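PDB 4XLT: response regulator receiver protein from Dyadobacter fermentans, which probably relays a signal as a CheY-like receiver domain, taking up a phosphoryl group from a partner histidine kinase. Local coordinates for residues I8-V13 / L58-M63; S26-S31 / P120-L125; A40-L45 / F69-H74; A50-T55 / E80-R85; L88-S93 / I110-K115. All blocks are in the same frame, centred on the assembly; numbering follows the deposited sequence.

Contact 1. Residues I8-V13 / L58-M63; sequences IVDDSV and LLDLQM
Val9 is held by two backbone hydrogen bonds: its N gives to Leu58 O at 2.8 Å, and its O accepts from Asp60 N at 2.9 Å, joining the parallel strands where they run out into acidic residues. Asp10 and Asp60 each carry CG anti to the backbone N (chi1 -161° and 175°), and their carboxylates stack with planes 13° apart. Asp10 OD2 lies 3.9 Å from Asp60 OD1, a closeness of like charges that Lys115 probably offsets, its NZ forming salt bridges to both oxygens. Asp10 OD1 accepts from Ser12 N at 2.8 Å in an Asx turn, which, with Lys115 on OD2, restrains the carboxylate. An alanine in place of Asp10 would probably leave Lys115 with one mate fewer and Ser12 N without this acceptor. Asp11 adds a third acid, Asp11 OD1 being 3.5 Å from Asp60 OD2. Apolar packing lies on the face that carries Val9 and Leu59: Val9 CB meets Leu59 CD1 at 3.7 Å, and CE of the less ordered selenomethionine Met63 reaches Val9 CG1 at 3.7 Å. Asp60 is the predicted phosphorylation site, unmodified here, and the cluster is the acidic pocket of receiver domains, which in relatives binds magnesium.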
# COMPACT_ATOMS: atom_id res chain seq x y z
N ILE A 8 -2.36 -19.69 -9.68
CA ILE A 8 -1.07 -20.16 -10.15
C ILE A 8 -0.80 -19.63 -11.55
O ILE A 8 -1.66 -19.71 -12.43
CB ILE A 8 -0.98 -21.70 -10.15
CG1 ILE A 8 -1.51 -22.27 -8.83
CG2 ILE A 8 0.45 -22.16 -10.40
CD1 ILE A 8 -1.59 -23.78 -8.80
N VAL A 9 0.39 -19.07 -11.74
CA VAL A 9 0.80 -18.53 -13.04
C VAL A 9 2.09 -19.22 -13.48
O VAL A 9 3.16 -18.95 -12.93
CB VAL A 9 1.02 -17.01 -12.98
CG1 VAL A 9 1.28 -16.46 -14.38
CG2 VAL A 9 -0.17 -16.31 -12.35
N ASP A 10 1.99 -20.11 -14.46
CA ASP A 10 3.13 -20.90 -14.91
C ASP A 10 3.00 -21.23 -16.39
O ASP A 10 1.95 -21.67 -16.85
CB ASP A 10 3.24 -22.18 -14.07
CG ASP A 10 4.62 -22.83 -14.16
OD1 ASP A 10 5.27 -22.77 -15.23
OD2 ASP A 10 5.06 -23.41 -13.14
N ASP A 11 4.08 -21.02 -17.14
CA ASP A 11 4.08 -21.31 -18.58
C ASP A 11 4.16 -22.81 -18.83
O ASP A 11 3.83 -23.28 -19.92
CB ASP A 11 5.23 -20.59 -19.28
CG ASP A 11 6.59 -21.10 -18.82
OD1 ASP A 11 6.75 -21.36 -17.61
OD2 ASP A 11 7.49 -21.23 -19.67
N SER A 12 4.62 -23.55 -17.83
CA SER A 12 4.68 -25.01 -17.92
C SER A 12 3.34 -25.63 -17.58
O SER A 12 2.88 -25.57 -16.44
CB SER A 12 5.76 -25.57 -16.99
OG SER A 12 5.66 -26.98 -16.91
N VAL A 13 2.70 -26.22 -18.59
CA VAL A 13 1.38 -26.80 -18.42
C VAL A 13 1.41 -27.98 -17.46
O VAL A 13 0.50 -28.15 -16.65
CB VAL A 13 0.80 -27.25 -19.78
CG1 VAL A 13 -0.62 -27.77 -19.61
CG2 VAL A 13 0.82 -26.09 -20.77
N LEU A 58 0.91 -17.77 -6.92
CA LEU A 58 2.16 -18.47 -7.15
C LEU A 58 2.65 -18.20 -8.57
O LEU A 58 2.05 -18.65 -9.54
CB LEU A 58 2.00 -19.97 -6.91
CG LEU A 58 1.40 -20.37 -5.56
CD1 LEU A 58 1.38 -21.88 -5.42
CD2 LEU A 58 2.15 -19.72 -4.41
N LEU A 59 3.74 -17.45 -8.67
CA LEU A 59 4.24 -17.00 -9.96
C LEU A 59 5.56 -17.68 -10.30
O LEU A 59 6.51 -17.65 -9.52
CB LEU A 59 4.41 -15.49 -9.95
CG LEU A 59 5.03 -14.85 -11.19
CD1 LEU A 59 4.09 -14.97 -12.38
CD2 LEU A 59 5.39 -13.40 -10.91
N ASP A 60 5.63 -18.30 -11.48
CA ASP A 60 6.86 -18.97 -11.89
C ASP A 60 7.91 -17.95 -12.32
O ASP A 60 7.59 -16.94 -12.95
CB ASP A 60 6.59 -19.95 -13.03
CG ASP A 60 7.86 -20.58 -13.56
OD1 ASP A 60 8.45 -21.44 -12.87
OD2 ASP A 60 8.28 -20.21 -14.68
N LEU A 61 9.16 -18.23 -11.97
CA LEU A 61 10.27 -17.33 -12.28
C LEU A 61 10.65 -17.33 -13.76
O LEU A 61 10.48 -16.32 -14.45
CB LEU A 61 11.49 -17.71 -11.43
CG LEU A 61 12.69 -16.77 -11.56
CD1 LEU A 61 12.28 -15.35 -11.23
CD2 LEU A 61 13.81 -17.23 -10.64
N GLN A 62 11.16 -18.45 -14.25
CA GLN A 62 11.57 -18.55 -15.65
C GLN A 62 10.37 -18.67 -16.58
O GLN A 62 9.99 -19.76 -16.99
CB GLN A 62 12.51 -19.75 -15.86
CG GLN A 62 13.93 -19.54 -15.37
CD GLN A 62 14.06 -19.69 -13.87
OE1 GLN A 62 13.29 -20.41 -13.24
NE2 GLN A 62 15.04 -19.00 -13.29
N MSE A 63 9.78 -17.52 -16.91
CA MSE A 63 8.61 -17.48 -17.77
C MSE A 63 8.87 -16.60 -19.00
O MSE A 63 7.95 -16.11 -19.64
CB MSE A 63 7.40 -16.96 -16.99
CG MSE A 63 6.07 -17.46 -17.51
SE MSE A 63 4.58 -16.85 -16.42
CE MSE A 63 3.14 -17.74 -17.37

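Contact 2. Residues S26-S31 / P120-L125; sequences SGLTTS and PLLREL
Arg123 lays its side chain against Leu28 as it leaves helix 119-129 and crosses to the loop after helix 13-25. CG of the arginine stands anti to the backbone N (chi1 165°), and the shaft then bends at its next two bonds, passing Leu28 in the opposite direction. Arg123 CB starts the contact, 3.8 Å from Leu28 CD1. Arg123 CG passes the same methyl a little farther off, CD returns to 3.8 Å from Leu28 CD1, and NE lies 4.1 Å from it, so that one methyl serves almost the whole aliphatic length of the arginine. The guanidinium reaches the backbone of the loop obliquely: Arg123 NH1 lies 3.9 Å from Leu28 N and passes the backbone carbon Gly27 C at 4.0 Å, while Arg123 NH2 comes within 4.0 Å of Ser26 CB. The small Ser26 suits this place because it presents little bulk to the flat group; Ser26 OG turns elsewhere, bonding to Leu23 O. The second methyl of Leu28, CD2, goes inward and meets Leu122 CD2 at 3.5 Å, the two leucines crossing at about a right angle, beside Phe6 of strand 4-9. All these approaches are van der Waals in character, none being a hydrogen bond or salt bridge. The contact is thus apolar toward the core and amphipathic toward the surface, where the arginine's charged end can remain near solvent while its methylenes add apolar cover.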
# COMPACT_ATOMS: atom_id res chain seq x y z
N SER A 26 -4.39 -31.12 -0.54
CA SER A 26 -4.35 -30.69 0.85
C SER A 26 -5.58 -29.85 1.17
O SER A 26 -6.30 -29.42 0.26
CB SER A 26 -3.07 -29.91 1.15
OG SER A 26 -3.01 -28.72 0.38
N GLY A 27 -5.82 -29.60 2.45
CA GLY A 27 -6.93 -28.77 2.87
C GLY A 27 -6.54 -27.30 2.89
O GLY A 27 -7.16 -26.49 3.58
N LEU A 28 -5.51 -26.96 2.13
CA LEU A 28 -4.98 -25.60 2.12
C LEU A 28 -5.90 -24.64 1.39
O LEU A 28 -5.97 -23.46 1.71
CB LEU A 28 -3.59 -25.59 1.49
CG LEU A 28 -2.71 -24.38 1.78
CD1 LEU A 28 -2.51 -24.22 3.28
CD2 LEU A 28 -1.38 -24.52 1.07
N THR A 29 -6.61 -25.16 0.39
CA THR A 29 -7.54 -24.36 -0.40
C THR A 29 -8.52 -25.24 -1.16
O THR A 29 -8.29 -26.43 -1.33
CB THR A 29 -6.81 -23.45 -1.40
OG1 THR A 29 -7.76 -22.72 -2.18
CG2 THR A 29 -5.93 -24.28 -2.33
N THR A 30 -9.61 -24.64 -1.62
CA THR A 30 -10.62 -25.36 -2.39
C THR A 30 -10.87 -24.69 -3.73
O THR A 30 -11.58 -25.22 -4.58
CB THR A 30 -11.94 -25.47 -1.62
OG1 THR A 30 -12.39 -24.16 -1.24
CG2 THR A 30 -11.77 -26.31 -0.36
N SER A 31 -10.28 -23.51 -3.93
CA SER A 31 -10.46 -22.77 -5.17
C SER A 31 -9.12 -22.40 -5.80
O SER A 31 -8.47 -21.43 -5.39
CB SER A 31 -11.29 -21.51 -4.92
OG SER A 31 -10.68 -20.67 -3.95
N PRO A 120 3.73 -28.06 3.62
CA PRO A 120 3.82 -27.63 5.02
C PRO A 120 4.59 -26.32 5.19
O PRO A 120 4.30 -25.54 6.10
CB PRO A 120 4.55 -28.79 5.70
CG PRO A 120 5.29 -29.47 4.60
CD PRO A 120 4.41 -29.35 3.40
N LEU A 121 5.56 -26.08 4.32
CA LEU A 121 6.35 -24.86 4.36
C LEU A 121 5.48 -23.65 4.02
O LEU A 121 5.61 -22.59 4.62
CB LEU A 121 7.54 -24.95 3.39
CG LEU A 121 8.59 -23.84 3.36
CD1 LEU A 121 9.95 -24.44 3.01
CD2 LEU A 121 8.23 -22.74 2.37
N LEU A 122 4.58 -23.83 3.05
CA LEU A 122 3.73 -22.74 2.60
C LEU A 122 2.60 -22.48 3.58
O LEU A 122 2.25 -21.33 3.85
CB LEU A 122 3.17 -23.04 1.21
CG LEU A 122 2.51 -21.86 0.49
CD1 LEU A 122 2.96 -21.80 -0.96
CD2 LEU A 122 1.01 -21.95 0.56
N ARG A 123 2.03 -23.56 4.12
CA ARG A 123 0.95 -23.45 5.10
C ARG A 123 1.39 -22.66 6.34
O ARG A 123 0.62 -21.86 6.88
CB ARG A 123 0.47 -24.85 5.51
CG ARG A 123 -0.39 -24.89 6.77
CD ARG A 123 -1.61 -25.78 6.58
NE ARG A 123 -1.27 -27.05 5.94
CZ ARG A 123 -2.17 -27.87 5.41
NH1 ARG A 123 -3.46 -27.57 5.45
NH2 ARG A 123 -1.78 -29.00 4.84
N GLU A 124 2.62 -22.89 6.77
CA GLU A 124 3.15 -22.14 7.91
C GLU A 124 3.38 -20.69 7.51
O GLU A 124 3.11 -19.77 8.28
CB GLU A 124 4.46 -22.77 8.40
CG GLU A 124 4.86 -22.35 9.81
CD GLU A 124 3.87 -22.82 10.86
OE1 GLU A 124 3.14 -23.81 10.61
OE2 GLU A 124 3.82 -22.21 11.95
N LEU A 125 3.86 -20.50 6.29
CA LEU A 125 4.13 -19.17 5.76
C LEU A 125 2.85 -18.35 5.59
O LEU A 125 2.87 -17.13 5.67
CB LEU A 125 4.88 -19.28 4.43
CG LEU A 125 5.66 -18.06 3.96
CD1 LEU A 125 6.54 -17.52 5.08
CD2 LEU A 125 6.51 -18.42 2.75

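Contact 3. Residues A40-L45 / F69-H74; sequences AAIDHL and FEFTEH
Phe71 is the bump of this contact, and the hollow that takes it is lined by Ala41, Ile42 and Leu45 of the facing helix. Its chi1 of 177° carries CG away from the backbone N, and the ring beyond it reaches the facing helix. Ile42 CD1 lies over one face, 4.0 Å from the Phe71 ring centroid and 27° off the normal, a CH-pi contact. Ala41 CB meets the edge at Phe71 CE1, 3.8 Å away; the small methyl of alanine leaves the ring edge room to lie close. Leu45 CD1 closes the hollow obliquely, 4.2 Å from Phe71 CZ. Helices 38-46 and 68-75 are neighbours on one face of the doubly wound receiver fold, where Ala41 also touches Val9 and Phe71 touches Leu59 of the central sheet. Their segments run nearly parallel, 19° apart, with axes 10.6 Å distant at closest approach, a wide spacing that the phenylalanine ring spans. The return bump is Ile42, a branched chain whose CD1 wedges between the Phe71 ring and the root of His74, 3.8 Å from His74 CB. Only that first carbon of His74 packs against Ile42; the imidazole leads away from the facing segment, as suits a polar ring at the outer rim, and the histidine touches Arg46.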
# COMPACT_ATOMS: atom_id res chain seq x y z
N ALA A 40 -3.14 -13.23 -19.34
CA ALA A 40 -4.42 -13.75 -18.87
C ALA A 40 -4.55 -13.62 -17.36
O ALA A 40 -5.63 -13.36 -16.84
CB ALA A 40 -4.59 -15.20 -19.30
N ALA A 41 -3.43 -13.80 -16.65
CA ALA A 41 -3.40 -13.61 -15.21
C ALA A 41 -3.66 -12.14 -14.85
O ALA A 41 -4.46 -11.84 -13.96
CB ALA A 41 -2.07 -14.07 -14.64
N ILE A 42 -2.97 -11.24 -15.54
CA ILE A 42 -3.14 -9.81 -15.31
C ILE A 42 -4.55 -9.36 -15.65
O ILE A 42 -5.16 -8.59 -14.91
CB ILE A 42 -2.11 -8.99 -16.11
CG1 ILE A 42 -0.71 -9.17 -15.53
CG2 ILE A 42 -2.47 -7.51 -16.09
CD1 ILE A 42 -0.58 -8.70 -14.09
N ASP A 43 -5.07 -9.86 -16.78
CA ASP A 43 -6.44 -9.55 -17.20
C ASP A 43 -7.46 -9.91 -16.13
O ASP A 43 -8.36 -9.13 -15.85
CB ASP A 43 -6.78 -10.28 -18.51
CG ASP A 43 -6.05 -9.71 -19.71
OD1 ASP A 43 -5.53 -8.58 -19.61
OD2 ASP A 43 -6.00 -10.39 -20.75
N HIS A 44 -7.32 -11.09 -15.55
CA HIS A 44 -8.22 -11.53 -14.49
C HIS A 44 -8.13 -10.62 -13.26
O HIS A 44 -9.14 -10.29 -12.65
CB HIS A 44 -7.93 -12.97 -14.09
CG HIS A 44 -8.63 -13.40 -12.84
ND1 HIS A 44 -7.97 -13.53 -11.63
CD2 HIS A 44 -9.92 -13.71 -12.60
CE1 HIS A 44 -8.83 -13.91 -10.70
NE2 HIS A 44 -10.02 -14.02 -11.26
N LEU A 45 -6.91 -10.23 -12.91
CA LEU A 45 -6.70 -9.38 -11.74
C LEU A 45 -7.27 -7.98 -11.94
O LEU A 45 -7.76 -7.37 -11.00
CB LEU A 45 -5.20 -9.30 -11.41
CG LEU A 45 -4.57 -10.58 -10.87
CD1 LEU A 45 -3.07 -10.41 -10.67
CD2 LEU A 45 -5.24 -10.99 -9.57
N PHE A 69 9.62 -10.90 -13.50
CA PHE A 69 9.92 -9.51 -13.15
C PHE A 69 9.40 -8.54 -14.21
O PHE A 69 9.70 -7.35 -14.18
CB PHE A 69 11.42 -9.34 -12.95
CG PHE A 69 12.01 -10.27 -11.93
CD1 PHE A 69 11.62 -10.19 -10.60
CD2 PHE A 69 12.92 -11.24 -12.30
CE1 PHE A 69 12.15 -11.05 -9.66
CE2 PHE A 69 13.45 -12.11 -11.36
CZ PHE A 69 13.06 -12.01 -10.04
N GLU A 70 8.61 -9.06 -15.14
CA GLU A 70 7.81 -8.22 -16.03
C GLU A 70 6.36 -8.29 -15.57
O GLU A 70 5.60 -7.34 -15.73
CB GLU A 70 7.94 -8.66 -17.49
CG GLU A 70 9.31 -8.41 -18.11
CD GLU A 70 10.27 -9.57 -17.92
OE1 GLU A 70 10.89 -9.99 -18.91
OE2 GLU A 70 10.41 -10.05 -16.77
N PHE A 71 5.99 -9.43 -15.00
CA PHE A 71 4.66 -9.61 -14.44
C PHE A 71 4.44 -8.66 -13.27
O PHE A 71 3.36 -8.09 -13.13
CB PHE A 71 4.45 -11.06 -13.98
CG PHE A 71 3.12 -11.31 -13.34
CD1 PHE A 71 2.04 -11.72 -14.09
CD2 PHE A 71 2.94 -11.13 -11.97
CE1 PHE A 71 0.81 -11.95 -13.50
CE2 PHE A 71 1.71 -11.35 -11.37
CZ PHE A 71 0.64 -11.77 -12.14
N THR A 72 5.46 -8.51 -12.43
CA THR A 72 5.35 -7.66 -11.25
C THR A 72 5.18 -6.19 -11.63
O THR A 72 4.57 -5.43 -10.89
CB THR A 72 6.58 -7.80 -10.34
OG1 THR A 72 7.78 -7.62 -11.11
CG2 THR A 72 6.60 -9.17 -9.69
N GLU A 73 5.72 -5.81 -12.78
CA GLU A 73 5.59 -4.44 -13.26
C GLU A 73 4.14 -4.13 -13.58
O GLU A 73 3.63 -3.07 -13.22
CB GLU A 73 6.48 -4.20 -14.48
CG GLU A 73 7.95 -4.44 -14.22
CD GLU A 73 8.83 -3.83 -15.30
OE1 GLU A 73 8.42 -2.80 -15.87
OE2 GLU A 73 9.92 -4.38 -15.57
N HIS A 74 3.48 -5.06 -14.26
CA HIS A 74 2.05 -4.92 -14.53
C HIS A 74 1.23 -5.11 -13.26
O HIS A 74 0.18 -4.49 -13.10
CB HIS A 74 1.61 -5.93 -15.60
CG HIS A 74 2.02 -5.55 -16.98
ND1 HIS A 74 1.34 -4.61 -17.73
CD2 HIS A 74 3.05 -5.97 -17.76
CE1 HIS A 74 1.92 -4.47 -18.90
NE2 HIS A 74 2.96 -5.28 -18.95

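Contact 4. Residues A50-T55 / E80-R85; sequences ADIPDT and EAVRAR
Arg85 and Asp54 form a salt bridge at the end of the parallel sheet away from the acidic pocket, where strand 54-60 sets out and helix 80-83 hands over to strand 86-92. Arg85 CG is anti to the carbonyl carbon (chi1 -52°), and the chain bends at its next two bonds. The grip is end-on: Arg85 NH1 at 2.6 Å and Arg85 NH2 at 2.8 Å both bond to Asp54 OD1, which stays near the guanidinium plane although carboxylate and guanidinium are turned 47° apart. Arg85 NH2 gives a further bond to Ile52 O at 3.0 Å, lying in that carbonyl's plane, so three bonds fix the rotation of the flat group. Arginine suits the place because its several N-H groups can serve a carboxylate and a carbonyl at one edge. Nearer the backbone, Arg85 CD passes 3.5 Å from Ala50 O. Thr55 N bonds to Arg85 O at 3.0 Å, pairing the two segments just where they enter adjacent strands of the doubly wound receiver fold. Thr55 OG1 gives a bond to Pro53 O at 2.8 Å. Apolar packing follows: Ile52 CD1 reaches Val82 CG2 at 3.7 Å, and the small side chains of Ala50 and Ala81 meet CB to CB at 3.9 Å. Beyond the two segments, Glu80 makes a salt bridge to Arg83 of the second subunit, while Arg83 is paired with Glu80 of a third.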
# COMPACT_ATOMS: atom_id res chain seq x y z
N ALA A 50 -11.67 -4.79 -4.33
CA ALA A 50 -11.15 -5.00 -2.99
C ALA A 50 -12.06 -5.93 -2.18
O ALA A 50 -11.86 -6.11 -0.98
CB ALA A 50 -10.99 -3.68 -2.27
N ASP A 51 -13.04 -6.52 -2.85
CA ASP A 51 -13.99 -7.42 -2.20
C ASP A 51 -13.58 -8.88 -2.37
O ASP A 51 -14.29 -9.79 -1.93
CB ASP A 51 -15.40 -7.21 -2.74
CG ASP A 51 -15.50 -7.47 -4.24
OD1 ASP A 51 -14.47 -7.33 -4.94
OD2 ASP A 51 -16.60 -7.81 -4.71
N ILE A 52 -12.44 -9.11 -3.01
CA ILE A 52 -11.95 -10.46 -3.25
C ILE A 52 -11.42 -11.09 -1.96
O ILE A 52 -10.91 -10.38 -1.09
CB ILE A 52 -10.85 -10.49 -4.33
CG1 ILE A 52 -9.61 -9.73 -3.86
CG2 ILE A 52 -11.38 -9.93 -5.63
CD1 ILE A 52 -8.38 -10.01 -4.70
N PRO A 53 -11.54 -12.42 -1.84
CA PRO A 53 -11.01 -13.15 -0.68
C PRO A 53 -9.50 -13.03 -0.55
O PRO A 53 -8.83 -12.56 -1.48
CB PRO A 53 -11.40 -14.61 -0.97
CG PRO A 53 -12.54 -14.52 -1.92
CD PRO A 53 -12.27 -13.31 -2.76
N ASP A 54 -8.96 -13.45 0.59
CA ASP A 54 -7.53 -13.59 0.77
C ASP A 54 -6.98 -14.45 -0.36
O ASP A 54 -7.35 -15.61 -0.50
CB ASP A 54 -7.20 -14.21 2.13
CG ASP A 54 -7.49 -13.28 3.28
OD1 ASP A 54 -8.17 -12.25 3.06
OD2 ASP A 54 -7.04 -13.58 4.41
N THR A 55 -6.10 -13.87 -1.17
CA THR A 55 -5.64 -14.54 -2.37
C THR A 55 -4.13 -14.74 -2.38
O THR A 55 -3.36 -13.81 -2.15
CB THR A 55 -6.05 -13.76 -3.63
OG1 THR A 55 -7.49 -13.68 -3.70
CG2 THR A 55 -5.53 -14.44 -4.89
N GLU A 80 -3.95 -0.35 -5.18
CA GLU A 80 -3.38 -0.82 -3.92
C GLU A 80 -4.41 -1.58 -3.08
O GLU A 80 -4.06 -2.48 -2.32
CB GLU A 80 -2.81 0.37 -3.14
CG GLU A 80 -1.62 1.02 -3.83
CD GLU A 80 -1.11 2.27 -3.12
OE1 GLU A 80 -1.84 2.84 -2.29
OE2 GLU A 80 0.03 2.69 -3.41
N ALA A 81 -5.68 -1.22 -3.25
CA ALA A 81 -6.75 -1.85 -2.48
C ALA A 81 -6.93 -3.33 -2.83
O ALA A 81 -7.38 -4.11 -1.99
CB ALA A 81 -8.05 -1.11 -2.70
N VAL A 82 -6.58 -3.73 -4.04
CA VAL A 82 -6.69 -5.13 -4.41
C VAL A 82 -5.39 -5.87 -4.10
O VAL A 82 -5.41 -7.05 -3.75
CB VAL A 82 -7.09 -5.31 -5.91
CG1 VAL A 82 -5.93 -5.02 -6.84
CG2 VAL A 82 -7.61 -6.72 -6.15
N ARG A 83 -4.26 -5.17 -4.18
CA ARG A 83 -2.97 -5.75 -3.85
C ARG A 83 -2.87 -6.08 -2.37
O ARG A 83 -2.16 -7.00 -1.98
CB ARG A 83 -1.83 -4.80 -4.25
CG ARG A 83 -1.30 -5.03 -5.66
CD ARG A 83 -0.80 -3.76 -6.29
NE ARG A 83 0.04 -2.98 -5.39
CZ ARG A 83 0.31 -1.69 -5.55
NH1 ARG A 83 -0.19 -1.03 -6.59
NH2 ARG A 83 1.08 -1.05 -4.68
N ALA A 84 -3.61 -5.33 -1.55
CA ALA A 84 -3.60 -5.55 -0.11
C ALA A 84 -4.30 -6.85 0.28
O ALA A 84 -4.12 -7.36 1.38
CB ALA A 84 -4.27 -4.37 0.60
N ARG A 85 -5.09 -7.39 -0.65
CA ARG A 85 -5.82 -8.64 -0.42
C ARG A 85 -5.04 -9.83 -0.96
O ARG A 85 -5.52 -10.96 -0.93
CB ARG A 85 -7.20 -8.58 -1.08
CG ARG A 85 -8.03 -7.35 -0.73
CD ARG A 85 -9.06 -7.65 0.34
NE ARG A 85 -8.45 -8.12 1.59
CZ ARG A 85 -8.52 -9.36 2.04
NH1 ARG A 85 -7.93 -9.69 3.18
NH2 ARG A 85 -9.19 -10.28 1.35

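Contact 5. Residues L88-S93 / I110-K115; sequences LFMISS and IQLLPK
Phe89 has CG anti to the carbonyl carbon (chi1 -63°), which places its ring beside the Ile110 side chain, and Leu113 turns CG beside its own backbone N (chi1 -52°) on the same sheet face, the one covered by helix 119-129. Leu113 CD1 lies 3.9 Å from Phe89 CB. Farther out Phe89 CE2 meets Ile110 CG2 obliquely at 3.6 Å; Gln111 O sits at the ring's edge. An alanine in place of Phe89 would probably open a gap beside Ile110 and Leu125, while keeping the CB that touches Leu113. On the opposite face Leu112 CD1 packs against CG of the selenomethionine Met90 at 3.7 Å. Five backbone hydrogen bonds join the strands, among them Leu113 N to Met90 O at 2.6 Å and Ser92 N to Leu113 O at 3.1 Å. The last of the ladder, Lys115 N to Ser92 O at 2.7 Å, has its donor 46° above the carbonyl plane. Pro114, which has no N-H to give, is tolerated because Leu113 and Lys115 make the bonds to the neighbouring strand. Lys115 is extended beyond CG: its CE rests 3.9 Å from Ile91 CD1, and NZ, besides Asp10 and Asp60, bridges to Asp15. Ser92 OG hydrogen-bonds to Gln62 OE1 and Thr94 O. Strand 86-92, helix 97-105 and strand 109-114 form a beta-alpha-beta crossover whose C-terminal ends bring Lys115 to the acids, and Ser92 probably matches the hydroxyl residue of CheY relatives.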
# COMPACT_ATOMS: atom_id res chain seq x y z
N LEU A 88 1.84 -12.39 -2.90
CA LEU A 88 2.45 -12.90 -4.12
C LEU A 88 3.78 -13.61 -3.84
O LEU A 88 4.67 -13.05 -3.18
CB LEU A 88 2.65 -11.76 -5.12
CG LEU A 88 3.50 -11.99 -6.38
CD1 LEU A 88 2.93 -13.11 -7.22
CD2 LEU A 88 3.59 -10.71 -7.19
N PHE A 89 3.92 -14.83 -4.33
CA PHE A 89 5.14 -15.61 -4.13
C PHE A 89 5.75 -16.05 -5.45
O PHE A 89 5.04 -16.38 -6.40
CB PHE A 89 4.86 -16.84 -3.25
CG PHE A 89 4.40 -16.50 -1.87
CD1 PHE A 89 3.07 -16.26 -1.61
CD2 PHE A 89 5.31 -16.41 -0.83
CE1 PHE A 89 2.64 -15.94 -0.33
CE2 PHE A 89 4.90 -16.08 0.45
CZ PHE A 89 3.56 -15.85 0.70
N MSE A 90 7.07 -16.04 -5.51
CA MSE A 90 7.80 -16.50 -6.68
C MSE A 90 8.18 -17.97 -6.51
O MSE A 90 8.63 -18.37 -5.44
CB MSE A 90 9.05 -15.63 -6.91
CG MSE A 90 9.77 -15.87 -8.22
SE MSE A 90 8.92 -15.02 -9.75
CE MSE A 90 9.47 -13.18 -9.44
N ILE A 91 7.98 -18.77 -7.55
CA ILE A 91 8.36 -20.18 -7.49
C ILE A 91 9.28 -20.55 -8.64
O ILE A 91 9.14 -20.02 -9.75
CB ILE A 91 7.13 -21.11 -7.50
CG1 ILE A 91 6.27 -20.86 -8.75
CG2 ILE A 91 6.30 -20.94 -6.23
CD1 ILE A 91 5.11 -21.82 -8.90
N SER A 92 10.23 -21.44 -8.37
CA SER A 92 11.19 -21.84 -9.39
C SER A 92 11.90 -23.14 -9.03
O SER A 92 12.06 -23.47 -7.85
CB SER A 92 12.23 -20.74 -9.61
OG SER A 92 13.13 -21.09 -10.64
N SER A 93 12.32 -23.88 -10.05
CA SER A 93 13.08 -25.11 -9.86
C SER A 93 14.56 -24.80 -9.63
O SER A 93 15.22 -25.47 -8.83
CB SER A 93 12.92 -26.04 -11.06
OG SER A 93 11.57 -26.42 -11.23
N ILE A 110 6.98 -11.51 -2.01
CA ILE A 110 7.19 -11.76 -0.60
C ILE A 110 8.37 -12.68 -0.36
O ILE A 110 9.26 -12.37 0.44
CB ILE A 110 5.94 -12.37 0.05
CG1 ILE A 110 4.82 -11.33 0.08
CG2 ILE A 110 6.25 -12.88 1.45
CD1 ILE A 110 3.58 -11.80 0.78
N GLN A 111 8.39 -13.80 -1.06
CA GLN A 111 9.44 -14.79 -0.88
C GLN A 111 9.55 -15.70 -2.09
O GLN A 111 8.55 -16.02 -2.74
CB GLN A 111 9.17 -15.61 0.38
CG GLN A 111 10.28 -16.58 0.74
CD GLN A 111 10.06 -17.24 2.08
OE1 GLN A 111 9.45 -16.67 2.98
NE2 GLN A 111 10.57 -18.46 2.22
N LEU A 112 10.77 -16.12 -2.39
CA LEU A 112 11.02 -17.08 -3.46
C LEU A 112 10.94 -18.50 -2.92
O LEU A 112 11.70 -18.88 -2.03
CB LEU A 112 12.38 -16.81 -4.10
CG LEU A 112 12.89 -17.84 -5.11
CD1 LEU A 112 11.87 -18.08 -6.21
CD2 LEU A 112 14.21 -17.37 -5.69
N LEU A 113 10.01 -19.29 -3.45
CA LEU A 113 9.83 -20.67 -3.03
C LEU A 113 10.38 -21.64 -4.07
O LEU A 113 10.27 -21.40 -5.27
CB LEU A 113 8.35 -20.96 -2.77
CG LEU A 113 7.68 -19.95 -1.84
CD1 LEU A 113 6.18 -20.19 -1.74
CD2 LEU A 113 8.34 -19.99 -0.47
N PRO A 114 10.99 -22.74 -3.61
CA PRO A 114 11.56 -23.73 -4.53
C PRO A 114 10.51 -24.68 -5.11
O PRO A 114 9.46 -24.89 -4.50
CB PRO A 114 12.55 -24.49 -3.64
CG PRO A 114 11.94 -24.42 -2.28
CD PRO A 114 11.24 -23.09 -2.20
N LYS A 115 10.80 -25.24 -6.28
CA LYS A 115 9.98 -26.29 -6.87
C LYS A 115 10.60 -27.66 -6.57
O LYS A 115 11.82 -27.82 -6.65
CB LYS A 115 9.84 -26.11 -8.38
CG LYS A 115 8.83 -25.06 -8.80
CD LYS A 115 8.65 -25.10 -10.31
CE LYS A 115 7.56 -24.16 -10.79
NZ LYS A 115 7.35 -24.29 -12.26

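How the contacts relate
From the N terminus, residues 8-13 open contact 1 and 26-31 open contact 2, which stays open until 120-125 close it near the C terminus. Contacts 3 and 4 open at 40-45 and 50-55; 58-63 then close contact 1, 69-74 contact 3 and 80-85 contact 4. Contact 1 therefore crosses contacts 2, 3 and 4, and contacts 3 and 4 cross each other. Contact 5 follows in series, and contacts 3, 4 and 5 all fall within the span of contact 2. Contacts 1 and 5 zip strands and meet through Lys115; contact 3 joins helices on one sheet face, contact 2 joins the loop after helix 13-25 to helix 119-129 on the other, and contact 4 ties the far end.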